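Side-chain contact in glycoside hydrolase (Streptococcus pneumoniae serotype 4, PDB 6ORH), which probably hydrolyses terminal alpha-L-fucose residues from host-derived glycans as a family 29 alpha-L-fucosidase: residues V74-H77 against F81-Y84. The protein carries 2 engineered substitutions. Sequence-based numbering, arbitrary orientation.
With FUC (alpha-L-fucopyranose), chain C.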
loop_
_atom_site.group_PDB
_atom_site.type_symbol
_atom_site.label_atom_id
_atom_site.label_comp_id
_atom_site.label_asym_id
_atom_site.label_seq_id
_atom_site.Cartn_x
_atom_site.Cartn_y
_atom_site.Cartn_z
ATOM N N VAL A 74 8.940 9.537 27.466
ATOM C CA VAL A 74 7.909 10.430 27.980
ATOM C C VAL A 74 8.291 10.870 29.393
ATOM O O VAL A 74 8.440 10.029 30.285
ATOM C CB VAL A 74 6.542 9.731 27.960
ATOM C CG1 VAL A 74 5.479 10.550 28.711
ATOM C CG2 VAL A 74 6.123 9.490 26.515
ATOM N N VAL A 75 8.440 12.184 29.593
ATOM C CA VAL A 75 8.702 12.674 30.946
ATOM C C VAL A 75 7.514 13.459 31.488
ATOM O O VAL A 75 7.484 13.778 32.684
ATOM C CB VAL A 75 10.010 13.477 31.072
ATOM C CG1 VAL A 75 11.199 12.632 30.650
ATOM C CG2 VAL A 75 9.965 14.792 30.327
ATOM N N LYS A 76 6.568 13.798 30.611
ATOM C CA LYS A 76 5.296 14.357 31.043
ATOM C C LYS A 76 4.268 14.073 29.957
ATOM O O LYS A 76 4.419 14.551 28.825
ATOM C CB LYS A 76 5.366 15.875 31.245
ATOM C CG LYS A 76 4.135 16.441 31.962
ATOM C CD LYS A 76 4.016 17.956 31.814
ATOM C CE LYS A 76 3.572 18.349 30.413
ATOM N NZ LYS A 76 3.307 19.808 30.297
ATOM N N HIS A 77 3.252 13.267 30.292
ATOM C CA HIS A 77 2.195 13.015 29.312
ATOM C C HIS A 77 1.101 14.068 29.483
ATOM O O HIS A 77 1.295 15.031 30.207
ATOM C CB HIS A 77 1.717 11.552 29.431
ATOM C CG HIS A 77 1.074 11.060 28.178
ATOM N ND1 HIS A 77 -0.309 10.983 28.056
ATOM C CD2 HIS A 77 1.583 10.632 27.001
ATOM C CE1 HIS A 77 -0.612 10.534 26.855
ATOM N NE2 HIS A 77 0.520 10.311 26.185
ATOM N N PHE A 81 1.739 14.977 34.946
ATOM C CA PHE A 81 2.636 14.506 35.998
ATOM C C PHE A 81 4.066 14.375 35.466
ATOM O O PHE A 81 4.296 13.655 34.490
ATOM C CB PHE A 81 2.093 13.189 36.547
ATOM C CG PHE A 81 2.850 12.676 37.743
ATOM C CD1 PHE A 81 2.680 13.265 38.992
ATOM C CD2 PHE A 81 3.754 11.632 37.615
ATOM C CE1 PHE A 81 3.352 12.785 40.106
ATOM C CE2 PHE A 81 4.428 11.156 38.735
ATOM C CZ PHE A 81 4.237 11.742 39.966
ATOM N N VAL A 82 5.015 15.038 36.154
ATOM C CA VAL A 82 6.378 15.176 35.662
ATOM C C VAL A 82 7.258 14.097 36.296
ATOM O O VAL A 82 7.205 13.892 37.505
ATOM C CB VAL A 82 6.869 16.611 35.911
ATOM C CG1 VAL A 82 8.277 16.806 35.370
ATOM C CG2 VAL A 82 5.914 17.632 35.274
ATOM N N LEU A 83 8.062 13.382 35.490
ATOM C CA LEU A 83 8.736 12.171 35.956
ATOM C C LEU A 83 10.201 12.458 36.323
ATOM O O LEU A 83 11.014 11.534 36.462
ATOM C CB LEU A 83 8.615 11.099 34.861
ATOM C CG LEU A 83 7.173 10.664 34.579
ATOM C CD1 LEU A 83 7.152 9.689 33.415
ATOM C CD2 LEU A 83 6.560 9.993 35.810
ATOM N N TYR A 84 10.539 13.748 36.445
ATOM C CA TYR A 84 11.822 14.162 37.005
ATOM C C TYR A 84 11.495 15.261 38.011
ATOM O O TYR A 84 10.434 15.869 37.934
ATOM C CB TYR A 84 12.809 14.610 35.917
ATOM C CG TYR A 84 12.501 15.944 35.278
ATOM C CD1 TYR A 84 11.584 16.048 34.233
ATOM C CD2 TYR A 84 13.093 17.125 35.740
ATOM C CE1 TYR A 84 11.295 17.279 33.660
ATOM C CE2 TYR A 84 12.802 18.361 35.177
ATOM C CZ TYR A 84 11.882 18.443 34.140
ATOM O OH TYR A 84 11.574 19.670 33.616
HETATM C C1 FUC C . -1.106 10.893 20.774
HETATM C C2 FUC C . -1.233 10.874 22.287
HETATM C C3 FUC C . -1.015 9.438 22.750
HETATM C C4 FUC C . 0.418 9.000 22.430
HETATM C C5 FUC C . 0.628 9.150 20.903
HETATM C C6 FUC C . 2.072 8.917 20.497
HETATM O O2 FUC C . -2.568 11.304 22.607
HETATM O O3 FUC C . -1.257 9.362 24.167
HETATM O O4 FUC C . 1.342 9.818 23.202
HETATM O O5 FUC C . 0.227 10.492 20.413
HETATM O O HOH W 1 2.770 12.085 32.840
#
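Leu83 N donates to Val75 O over 2.9 Å, the one direct backbone hydrogen bond between 74-77 and 81-84; it lies in the carbonyl plane of Val75 but is bent at the hydrogen (147°). Val82 CA-H also points at that oxygen, a weaker contact. Leu83 turns its side chain back over the same corner of the chain: CB and CG pass beside Val75 O, and CD1 comes to 3.4 Å from Val74 O.

Lys76 can be followed outward. CB passes Phe81 O at 4.1 Å. CG, anti to the backbone N (chi1 -168°), touches both that carbonyl oxygen and Val82 CG2, 3.9 Å from the methyl. CD still touches Val82 CG2, the lysine chain crossing the valine branch at a slant. A bend at chi3 (74°) then leads CE and NZ away from 81-84, and NZ ends in a salt bridge with Asp128 and a hydrogen bond to Ser125 O. Farther along, Val75 CG2 approaches Tyr84 CE1 obliquely and loosely, while the tyrosine hydroxyl is hydrogen-bonded to Glu152 in helix 139-154.

Where the two backbones spread, a water stands in for a direct bond, accepting from His77 N and donating to Phe81 O at 2.7 Å. The His77 ring heads the other way, into the glycan pocket at the end of strand 70-74 of the TIM-type barrel. Its NE2 shares a hydrogen bond with fucose O4 at 3.1 Å and gives a weak one to O3; His28 and His78 also bind this sugar. Across this buried contact, one direct bond and one water bridge thus satisfy Val75 O, Leu83 N, His77 N and Phe81 O, an arrangement that probably helps set the backbone from which His77 reaches the fucose.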